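Extracellular protein containing a SCP domain (Bacillus anthracis, PDB 4IFA) is of unknown function but is probably secreted and joins a CAP-associated N-terminal region to an SCP domain of the cysteine-rich secretory protein family. Local coordinates at residues D275-R279 against G280-F284; E186-R190 against Q191-Q195; T50-N53 against M54-G57; F146-D150 against T151-E155. All coordinates share one frame; numbering follows the deposited sequence.

Contact 1 of 4, residues D275-R279 against G280-F284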
loop_
_atom_site.group_PDB
_atom_site.type_symbol
_atom_site.label_atom_id
_atom_site.label_comp_id
_atom_site.label_asym_id
_atom_site.label_seq_id
_atom_site.Cartn_x
_atom_site.Cartn_y
_atom_site.Cartn_z
ATOM N N ASP A 275 6.367 27.354 -3.943
ATOM C CA ASP A 275 5.359 28.192 -4.604
ATOM C C ASP A 275 3.954 27.607 -4.440
ATOM O O ASP A 275 2.996 28.313 -4.180
ATOM C CB ASP A 275 5.654 28.314 -6.111
ATOM C CG ASP A 275 6.938 29.069 -6.429
ATOM O OD1 ASP A 275 7.393 29.918 -5.607
ATOM O OD2 ASP A 275 7.483 28.895 -7.544
ATOM N N ARG A 276 3.834 26.285 -4.627
ATOM C CA ARG A 276 2.538 25.650 -4.531
ATOM C C ARG A 276 1.927 25.738 -3.115
ATOM O O ARG A 276 0.704 25.944 -2.934
ATOM C CB ARG A 276 2.639 24.195 -4.981
ATOM C CG ARG A 276 3.029 24.028 -6.448
ATOM C CD ARG A 276 2.869 22.585 -6.883
ATOM N NE ARG A 276 3.799 21.604 -6.319
ATOM C CZ ARG A 276 5.013 21.339 -6.804
ATOM N NH1 ARG A 276 5.514 22.070 -7.810
ATOM N NH2 ARG A 276 5.742 20.368 -6.287
ATOM N N LEU A 277 2.754 25.452 -2.118
ATOM C CA LEU A 277 2.290 25.475 -0.712
ATOM C C LEU A 277 1.836 26.886 -0.320
ATOM O O LEU A 277 0.764 27.063 0.267
ATOM C CB LEU A 277 3.367 24.929 0.236
ATOM C CG LEU A 277 3.603 23.413 0.136
ATOM C CD1 LEU A 277 4.916 23.087 0.849
ATOM C CD2 LEU A 277 2.416 22.615 0.687
ATOM N N GLN A 278 2.637 27.874 -0.673
ATOM C CA GLN A 278 2.277 29.270 -0.462
ATOM C C GLN A 278 0.925 29.602 -1.131
ATOM O O GLN A 278 0.079 30.293 -0.554
ATOM C CB GLN A 278 3.375 30.174 -1.022
ATOM C CG GLN A 278 3.139 31.667 -0.785
ATOM C CD GLN A 278 4.178 32.550 -1.465
ATOM O OE1 GLN A 278 4.589 32.295 -2.615
ATOM N NE2 GLN A 278 4.563 33.631 -0.789
ATOM N N ARG A 279 0.744 29.168 -2.384
ATOM C CA ARG A 279 -0.512 29.405 -3.097
ATOM C C ARG A 279 -1.725 28.777 -2.397
ATOM O O ARG A 279 -2.826 29.335 -2.438
ATOM C CB ARG A 279 -0.380 28.900 -4.548
ATOM C CG ARG A 279 -1.507 29.283 -5.474
ATOM C CD ARG A 279 -1.223 28.860 -6.912
ATOM N NE ARG A 279 -0.040 29.516 -7.492
ATOM C CZ ARG A 279 1.118 28.934 -7.821
ATOM N NH1 ARG A 279 1.321 27.641 -7.680
ATOM N NH2 ARG A 279 2.112 29.664 -8.308
ATOM N N GLY A 280 -1.505 27.631 -1.740
ATOM C CA GLY A 280 -2.553 26.919 -1.001
ATOM C C GLY A 280 -2.717 27.392 0.435
ATOM O O GLY A 280 -3.440 26.770 1.200
ATOM N N LYS A 281 -2.045 28.483 0.779
ATOM C CA LYS A 281 -2.099 29.115 2.103
ATOM C C LYS A 281 -1.448 28.297 3.221
ATOM O O LYS A 281 -1.783 28.466 4.408
ATOM C CB LYS A 281 -3.543 29.510 2.483
ATOM C CG LYS A 281 -4.289 30.335 1.440
ATOM C CD LYS A 281 -3.548 31.624 1.070
ATOM C CE LYS A 281 -4.447 32.656 0.354
ATOM N NZ LYS A 281 -5.031 32.152 -0.932
ATOM N N VAL A 282 -0.485 27.458 2.858
ATOM C CA VAL A 282 0.225 26.645 3.840
ATOM C C VAL A 282 1.537 27.304 4.269
ATOM O O VAL A 282 2.472 27.428 3.471
ATOM C CB VAL A 282 0.555 25.246 3.276
ATOM C CG1 VAL A 282 1.241 24.382 4.338
ATOM C CG2 VAL A 282 -0.713 24.587 2.796
ATOM N N GLY A 283 1.626 27.658 5.548
ATOM C CA GLY A 283 2.862 28.176 6.113
ATOM C C GLY A 283 3.647 26.990 6.634
ATOM O O GLY A 283 3.064 26.012 7.081
ATOM N N PHE A 284 4.963 27.040 6.545
ATOM C CA PHE A 284 5.761 25.916 7.005
ATOM C C PHE A 284 7.187 26.368 7.302
ATOM O O PHE A 284 7.677 27.333 6.716
ATOM C CB PHE A 284 5.718 24.796 5.924
ATOM C CG PHE A 284 6.194 25.250 4.581
ATOM C CD1 PHE A 284 7.506 25.085 4.213
ATOM C CD2 PHE A 284 5.328 25.893 3.700
ATOM C CE1 PHE A 284 7.958 25.509 2.981
ATOM C CE2 PHE A 284 5.779 26.339 2.470
ATOM C CZ PHE A 284 7.108 26.149 2.120
HETATM O O HOH W 1 -4.310 31.534 -3.530
#
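Val282 N returns to Leu277 O at 2.9 Å, the outer bond of a Schellman motif that ends helix 273-279, and nested inside it Lys281 N reaches Gln278 O at 3.1 Å. Lys281, at a phi of +69°, is the C-prime residue that turns the chain back. Gly280, the first to leave helical angles, still gives its N-H to Arg276 O at 3.0 Å.

The reversal brings two apolar side chains onto Leu277. Its CD1 lies over one face of the Phe284 ring, 4.0 Å from the centroid and shifted toward the rim, a CH-pi contact, while Leu277 CB meets Phe284 CE2 at 3.6 Å. Phe284 has its CG between the backbone N and the carbonyl carbon (chi1 57°), a setting that directs the ring back to the helix. From the other branch, Leu277 CD2 approaches Val282 CB at 4.1 Å. Both residues also pack on helix 244-260, Leu277 on Val249 and Val282 on Thr246.

Lys281 curls at chi2 and chi4, and a water bridges its NZ to Arg279 O; the Arg279 guanidinium instead donates to Leu270 O. The late carbonyls are thus answered by Val282, Lys281 and water in place of further helical N-H groups, and the lysine charge near the helix's C-terminal end is probably favourable.

Contact 2 of 4, residues E186-R190 against Q191-Q195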
loop_
_atom_site.group_PDB
_atom_site.type_symbol
_atom_site.label_atom_id
_atom_site.label_comp_id
_atom_site.label_asym_id
_atom_site.label_seq_id
_atom_site.Cartn_x
_atom_site.Cartn_y
_atom_site.Cartn_z
ATOM N N GLU A 186 -8.135 -13.611 -9.910
ATOM C CA GLU A 186 -8.786 -12.485 -10.600
ATOM C C GLU A 186 -8.152 -11.157 -10.171
ATOM O O GLU A 186 -7.831 -10.293 -10.992
ATOM C CB GLU A 186 -10.302 -12.489 -10.327
ATOM C CG GLU A 186 -11.079 -13.827 -10.581
ATOM C CD GLU A 186 -11.315 -14.206 -12.041
ATOM O OE1 GLU A 186 -11.983 -13.439 -12.777
ATOM O OE2 GLU A 186 -10.902 -15.330 -12.432
ATOM N N THR A 187 -7.907 -10.995 -8.873
ATOM C CA THR A 187 -7.291 -9.778 -8.405
ATOM C C THR A 187 -5.857 -9.608 -8.920
ATOM O O THR A 187 -5.445 -8.503 -9.252
ATOM C CB THR A 187 -7.339 -9.693 -6.867
ATOM O OG1 THR A 187 -8.715 -9.782 -6.447
ATOM C CG2 THR A 187 -6.710 -8.401 -6.365
ATOM N N LEU A 188 -5.068 -10.693 -8.937
ATOM C CA LEU A 188 -3.685 -10.620 -9.433
ATOM C C LEU A 188 -3.625 -10.133 -10.899
ATOM O O LEU A 188 -2.789 -9.305 -11.284
ATOM C CB LEU A 188 -3.032 -12.010 -9.321
ATOM C CG LEU A 188 -1.622 -12.177 -9.922
ATOM C CD1 LEU A 188 -0.602 -11.327 -9.224
ATOM C CD2 LEU A 188 -1.204 -13.662 -9.907
ATOM N N LEU A 189 -4.522 -10.644 -11.706
ATOM C CA LEU A 189 -4.563 -10.267 -13.125
ATOM C C LEU A 189 -4.957 -8.790 -13.346
ATOM O O LEU A 189 -4.463 -8.159 -14.263
ATOM C CB LEU A 189 -5.463 -11.232 -13.890
ATOM C CG LEU A 189 -4.911 -12.670 -13.900
ATOM C CD1 LEU A 189 -5.913 -13.645 -14.447
ATOM C CD2 LEU A 189 -3.599 -12.757 -14.681
ATOM N N ARG A 190 -5.847 -8.260 -12.513
ATOM C CA ARG A 190 -6.277 -6.843 -12.563
ATOM C C ARG A 190 -5.170 -5.858 -12.123
ATOM O O ARG A 190 -4.908 -4.854 -12.804
ATOM C CB ARG A 190 -7.467 -6.673 -11.609
ATOM C CG ARG A 190 -8.651 -7.566 -11.974
ATOM C CD ARG A 190 -9.621 -6.916 -12.870
ATOM N NE ARG A 190 -10.777 -6.397 -12.139
ATOM C CZ ARG A 190 -11.904 -7.087 -11.919
ATOM N NH1 ARG A 190 -12.914 -6.519 -11.264
ATOM N NH2 ARG A 190 -12.043 -8.340 -12.354
ATOM N N GLN A 191 -4.555 -6.167 -10.975
ATOM C CA GLN A 191 -3.446 -5.385 -10.369
ATOM C C GLN A 191 -2.231 -5.330 -11.295
ATOM O O GLN A 191 -1.593 -4.286 -11.436
ATOM C CB GLN A 191 -2.986 -6.004 -9.022
ATOM C CG GLN A 191 -3.773 -5.653 -7.703
ATOM C CD GLN A 191 -3.275 -4.394 -6.965
ATOM O OE1 GLN A 191 -2.066 -4.132 -6.867
ATOM N NE2 GLN A 191 -4.213 -3.633 -6.408
ATOM N N ARG A 192 -1.902 -6.469 -11.906
ATOM C CA ARG A 192 -0.701 -6.600 -12.781
ATOM C C ARG A 192 0.562 -5.999 -12.163
ATOM O O ARG A 192 1.111 -5.031 -12.658
ATOM C CB ARG A 192 -0.943 -5.966 -14.157
ATOM C CG ARG A 192 -2.110 -6.571 -14.884
ATOM C CD ARG A 192 -2.126 -6.196 -16.363
ATOM N NE ARG A 192 -3.289 -6.753 -17.064
ATOM C CZ ARG A 192 -3.444 -6.768 -18.390
ATOM N NH1 ARG A 192 -2.508 -6.268 -19.197
ATOM N NH2 ARG A 192 -4.544 -7.294 -18.925
ATOM N N PRO A 193 1.045 -6.590 -11.071
ATOM C CA PRO A 193 2.201 -5.979 -10.412
ATOM C C PRO A 193 3.521 -6.075 -11.160
ATOM O O PRO A 193 4.457 -5.348 -10.818
ATOM C CB PRO A 193 2.318 -6.745 -9.102
ATOM C CG PRO A 193 1.333 -7.782 -9.126
ATOM C CD PRO A 193 0.449 -7.681 -10.289
ATOM N N TYR A 194 3.598 -6.967 -12.150
ATOM C CA TYR A 194 4.815 -7.197 -12.911
ATOM C C TYR A 194 4.484 -7.248 -14.412
ATOM O O TYR A 194 3.313 -7.259 -14.797
ATOM C CB TYR A 194 5.428 -8.548 -12.524
ATOM C CG TYR A 194 5.295 -8.917 -11.051
ATOM C CD1 TYR A 194 6.029 -8.253 -10.063
ATOM C CD2 TYR A 194 4.454 -9.946 -10.652
ATOM C CE1 TYR A 194 5.901 -8.589 -8.710
ATOM C CE2 TYR A 194 4.335 -10.310 -9.292
ATOM C CZ TYR A 194 5.047 -9.633 -8.343
ATOM O OH TYR A 194 4.890 -10.032 -7.030
ATOM N N GLN A 195 5.532 -7.293 -15.232
ATOM C CA GLN A 195 5.393 -7.428 -16.670
ATOM C C GLN A 195 4.590 -8.693 -16.957
ATOM O O GLN A 195 4.863 -9.737 -16.368
ATOM C CB GLN A 195 6.775 -7.483 -17.318
ATOM C CG GLN A 195 6.756 -7.719 -18.828
ATOM C CD GLN A 195 8.100 -7.445 -19.474
ATOM O OE1 GLN A 195 8.583 -6.307 -19.478
ATOM N NE2 GLN A 195 8.694 -8.474 -20.057
#
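Leu188 and Pro193 meet where helix 185-191 runs out, CD1 of the leucine lying 3.9 Å from CD of the proline, with the two side chains at about a right angle. Leu188 presents this branch because its CG is anti to the backbone N (chi1 174°), although the CB itself heads away from the following residues. Alongside, Arg192 turns to the carbonyl of Leu189: its NE makes a weak bond of 3.3 Å to Leu189 O, which sits at the guanidinium edge, in its plane.

Backbone bonds set these groups in place. Gln191 N donates to Thr187 O at 3.0 Å, and Arg192 N gives its N-H to Leu188 O at 3.0 Å before the positive phi of Arg192 breaks the helix. Pro193 follows at once, and its CB stands over the centre of the Tyr194 ring.

Farther out, Thr187 OG1 is bonded to Asp184, and Gln191, modelled in two conformers, reaches Ser296 and Asp297 in the one given, residues of the SCP part of the chain. Leu188 is wedged against Met183 of strand 176-183, Trp165 of strand 164-171 and Phe146 of strand 142-147, while Leu189 packs on Tyr144 and Phe146, so the helix end lies between two antiparallel sheets.

Contact 3 of 4, residues T50-N53 against M54-G57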
loop_
_atom_site.group_PDB
_atom_site.type_symbol
_atom_site.label_atom_id
_atom_site.label_comp_id
_atom_site.label_asym_id
_atom_site.label_seq_id
_atom_site.Cartn_x
_atom_site.Cartn_y
_atom_site.Cartn_z
ATOM N N THR A 50 -6.954 -16.387 10.699
ATOM C CA THR A 50 -5.965 -15.452 10.199
ATOM C C THR A 50 -6.574 -14.650 9.053
ATOM O O THR A 50 -7.637 -14.997 8.522
ATOM C CB THR A 50 -4.770 -16.187 9.614
ATOM O OG1 THR A 50 -5.254 -17.033 8.574
ATOM C CG2 THR A 50 -4.048 -17.058 10.690
ATOM N N VAL A 51 -5.902 -13.579 8.670
ATOM C CA VAL A 51 -6.294 -12.778 7.499
ATOM C C VAL A 51 -6.392 -13.700 6.278
ATOM O O VAL A 51 -7.384 -13.656 5.546
ATOM C CB VAL A 51 -5.271 -11.667 7.230
ATOM C CG1 VAL A 51 -5.497 -11.046 5.870
ATOM C CG2 VAL A 51 -5.312 -10.658 8.339
ATOM N N LEU A 52 -5.394 -14.541 6.039
ATOM C CA LEU A 52 -5.440 -15.459 4.880
ATOM C C LEU A 52 -6.668 -16.366 4.908
ATOM O O LEU A 52 -7.282 -16.622 3.843
ATOM C CB LEU A 52 -4.159 -16.283 4.751
ATOM C CG LEU A 52 -4.146 -17.298 3.621
ATOM C CD1 LEU A 52 -4.411 -16.653 2.257
ATOM C CD2 LEU A 52 -2.763 -17.977 3.646
ATOM N N ASN A 53 -7.038 -16.860 6.098
ATOM C CA ASN A 53 -8.234 -17.715 6.265
ATOM C C ASN A 53 -9.507 -17.025 5.783
ATOM O O ASN A 53 -10.481 -17.700 5.438
ATOM C CB ASN A 53 -8.496 -18.104 7.751
ATOM C CG ASN A 53 -7.484 -19.076 8.367
ATOM O OD1 ASN A 53 -7.367 -19.110 9.617
ATOM N ND2 ASN A 53 -6.800 -19.890 7.554
HETATM N N MSE A 54 -9.525 -15.688 5.790
HETATM C CA MSE A 54 -10.715 -14.949 5.349
HETATM C C MSE A 54 -10.858 -14.898 3.817
HETATM O O MSE A 54 -11.973 -14.708 3.286
HETATM C CB MSE A 54 -10.697 -13.533 5.908
HETATM C CG MSE A 54 -10.373 -13.452 7.400
HETATM SE SE MSE A 54 -11.652 -14.423 8.486
HETATM C CE MSE A 54 -12.864 -13.317 7.997
ATOM N N ILE A 55 -9.752 -15.067 3.104
ATOM C CA ILE A 55 -9.750 -14.976 1.652
ATOM C C ILE A 55 -10.592 -16.109 1.088
ATOM O O ILE A 55 -10.369 -17.300 1.404
ATOM C CB ILE A 55 -8.319 -15.016 1.038
ATOM C CG1 ILE A 55 -7.398 -13.930 1.600
ATOM C CG2 ILE A 55 -8.397 -14.891 -0.493
ATOM C CD1 ILE A 55 -7.775 -12.520 1.218
ATOM N N GLY A 56 -11.581 -15.737 0.271
ATOM C CA GLY A 56 -12.518 -16.686 -0.336
ATOM C C GLY A 56 -13.802 -16.845 0.455
ATOM O O GLY A 56 -14.771 -17.444 -0.038
ATOM N N GLY A 57 -13.797 -16.380 1.703
ATOM C CA GLY A 57 -14.958 -16.445 2.571
ATOM C C GLY A 57 -15.887 -15.273 2.289
ATOM O O GLY A 57 -15.554 -14.355 1.505
HETATM O O HOH W 2 -7.435 -18.884 2.404
#
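Leu52 and Ile55 cross at about a right angle on one side of the short helix 51-54, CD1 of the leucine 4.1 Å from CG1 of the isoleucine; both also touch Tyr182 of strand 176-183. Met54, a selenomethionine, goes a different way. With CG anti to the carbonyl carbon (chi1 -47°), it brings CG to 3.3 Å from Thr50 O, then bends at chi2 and chi3 to send the selenium end away toward Leu62 and Trp66 of helix 59-66.

Thr50 and Asn53 face each other as a capping box. Thr50 OG1 takes the N-H of Asn53 at 3.1 Å, and Asn53 OD1 returns the grip by accepting from Thr50 N at 3.0 Å, the donor standing above the amide plane. Behind the cap the backbone is wound tightly, with Met54 N on Val51 O at 3.0 Å and Ile55 N on Leu52 O at 3.0 Å, both three residues back. A type II turn from Met54 to Gly57 follows, Gly56 supplying the positive phi.

Chemically, the box satisfies two N-H groups at the start of the helix with side-chain acceptors, while Leu52 O near its end is gripped by Ile55 N and by a water, which only weakly reaches Ile55 O.

Contact 4 of 4, residues F146-D150 against T151-E155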
loop_
_atom_site.group_PDB
_atom_site.type_symbol
_atom_site.label_atom_id
_atom_site.label_comp_id
_atom_site.label_asym_id
_atom_site.label_seq_id
_atom_site.Cartn_x
_atom_site.Cartn_y
_atom_site.Cartn_z
ATOM N N PHE A 146 3.583 -13.953 -15.690
ATOM C CA PHE A 146 4.256 -12.781 -15.160
ATOM C C PHE A 146 5.760 -13.037 -15.172
ATOM O O PHE A 146 6.220 -14.139 -14.837
ATOM C CB PHE A 146 3.800 -12.458 -13.744
ATOM C CG PHE A 146 2.443 -11.848 -13.681
ATOM C CD1 PHE A 146 2.273 -10.495 -13.951
ATOM C CD2 PHE A 146 1.335 -12.608 -13.336
ATOM C CE1 PHE A 146 1.034 -9.921 -13.877
ATOM C CE2 PHE A 146 0.081 -12.038 -13.273
ATOM C CZ PHE A 146 -0.074 -10.690 -13.542
ATOM N N GLU A 147 6.517 -12.024 -15.568
ATOM C CA GLU A 147 7.966 -12.090 -15.575
ATOM C C GLU A 147 8.496 -11.062 -14.597
ATOM O O GLU A 147 8.473 -9.854 -14.891
ATOM C CB GLU A 147 8.492 -11.814 -16.989
ATOM C CG GLU A 147 8.171 -12.934 -17.975
ATOM C CD GLU A 147 8.389 -12.564 -19.433
ATOM O OE1 GLU A 147 8.415 -11.359 -19.773
ATOM O OE2 GLU A 147 8.509 -13.495 -20.253
ATOM N N LEU A 148 8.945 -11.526 -13.427
ATOM C CA LEU A 148 9.474 -10.609 -12.419
ATOM C C LEU A 148 10.916 -10.239 -12.709
ATOM O O LEU A 148 11.721 -11.104 -13.049
ATOM C CB LEU A 148 9.405 -11.190 -10.995
ATOM C CG LEU A 148 8.035 -11.362 -10.333
ATOM C CD1 LEU A 148 7.259 -12.535 -10.961
ATOM C CD2 LEU A 148 8.224 -11.556 -8.826
ATOM N N SER A 149 11.238 -8.960 -12.560
ATOM C CA SER A 149 12.616 -8.485 -12.686
ATOM C C SER A 149 13.405 -8.879 -11.436
ATOM O O SER A 149 12.830 -9.272 -10.408
ATOM C CB SER A 149 12.649 -6.964 -12.800
ATOM O OG SER A 149 12.199 -6.355 -11.595
ATOM N N ASP A 150 14.722 -8.729 -11.502
ATOM C CA ASP A 150 15.569 -9.044 -10.348
ATOM C C ASP A 150 15.167 -8.172 -9.163
ATOM O O ASP A 150 15.116 -8.642 -8.023
ATOM C CB ASP A 150 17.057 -8.839 -10.681
ATOM C CG ASP A 150 17.615 -9.915 -11.608
ATOM O OD1 ASP A 150 16.910 -10.903 -11.912
ATOM O OD2 ASP A 150 18.788 -9.777 -12.000
ATOM N N THR A 151 14.853 -6.910 -9.431
ATOM C CA THR A 151 14.410 -5.966 -8.382
ATOM C C THR A 151 13.110 -6.403 -7.730
ATOM O O THR A 151 12.982 -6.378 -6.500
ATOM C CB THR A 151 14.278 -4.552 -8.974
ATOM O OG1 THR A 151 15.546 -4.188 -9.542
ATOM C CG2 THR A 151 13.855 -3.516 -7.917
ATOM N N GLU A 152 12.140 -6.782 -8.553
ATOM C CA GLU A 152 10.859 -7.273 -8.062
ATOM C C GLU A 152 10.993 -8.548 -7.202
ATOM O O GLU A 152 10.304 -8.707 -6.188
ATOM C CB GLU A 152 9.894 -7.464 -9.239
ATOM C CG GLU A 152 9.453 -6.098 -9.817
ATOM C CD GLU A 152 8.801 -6.166 -11.188
ATOM O OE1 GLU A 152 8.983 -7.165 -11.916
ATOM O OE2 GLU A 152 8.123 -5.177 -11.558
ATOM N N VAL A 153 11.891 -9.454 -7.596
ATOM C CA VAL A 153 12.108 -10.648 -6.810
ATOM C C VAL A 153 12.640 -10.314 -5.386
ATOM O O VAL A 153 12.316 -11.026 -4.423
ATOM C CB VAL A 153 13.030 -11.651 -7.558
ATOM C CG1 VAL A 153 13.547 -12.770 -6.644
ATOM C CG2 VAL A 153 12.289 -12.227 -8.760
HETATM N N MSE A 154 13.432 -9.248 -5.263
HETATM C CA MSE A 154 13.976 -8.835 -3.957
HETATM C C MSE A 154 13.106 -7.885 -3.156
HETATM O O MSE A 154 13.241 -7.831 -1.929
HETATM C CB MSE A 154 15.340 -8.184 -4.115
HETATM C CG MSE A 154 16.427 -9.146 -4.581
HETATM SE SE MSE A 154 18.179 -8.322 -4.746
HETATM C CE MSE A 154 17.863 -7.217 -6.313
ATOM N N GLU A 155 12.251 -7.119 -3.837
ATOM C CA GLU A 155 11.376 -6.161 -3.168
ATOM C C GLU A 155 9.925 -6.547 -2.983
ATOM O O GLU A 155 9.301 -6.063 -2.032
ATOM C CB GLU A 155 11.424 -4.781 -3.901
ATOM C CG GLU A 155 12.847 -4.210 -3.882
ATOM C CD GLU A 155 13.004 -2.856 -4.562
ATOM O OE1 GLU A 155 12.013 -2.301 -5.084
ATOM O OE2 GLU A 155 14.161 -2.386 -4.610
HETATM O O HOH W 3 8.282 -7.322 -14.324
#
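Ser149 and Glu152 form a capping box at the start of helix 150-155, just where strand 142-147 gives way to it. Ser149 is the N-cap: a chi1 of 66° swings its OG toward the first turn, where it accepts the N-H of Glu152 at 3.1 Å. In return Glu152, extended beyond CG, folds its carboxylate back over the serine, and OE1 receives Ser149 N at 3.0 Å in an almost straight bond. The N-H arrives on the anti side of that oxygen, 27° out of the carboxylate plane.

Leu148 and Val153 flank the box as a hydrophobic staple, crossing at about a right angle with Leu148 CB 3.8 Å from Val153 CG2. Leu148 also packs on Ile135 of strand 134-139 in the three-stranded sheet, and Val153 on His133 just before that strand. The first helical bonds follow, Val153 N to Ser149 O at 3.0 Å and Met154 N to Asp150 O at 3.3 Å.

A water lies between Glu152 OE1 and Glu147 O. The backbone N-H that OE1 collects, together with its place at the N-terminal end of the helix, would be expected to favour the charged form of Glu152.

From the N terminus the order is contact 3, contact 4, contact 2, contact 1, each completed before the next begins, so none nests or crosses. Contact 3 links helix 51-54 to helix 59-66 beside the seven-stranded sheet, and its apolar side chains share strand 176-183 with contact 2. Contact 4 turns strand 142-147 into helix 150-155; contact 2 leads helix 185-191 into strand 195-198, which pairs with strand 142-147. Those two touch directly: Gln195 NE2 lies 2.9 Å from Glu147 OE1, and Tyr194 packs on Glu152. Contact 1, in the cysteine-rich secretory protein range, joins helix 273-279 to strand 286-293, its centre 38 Å from that of contact 2.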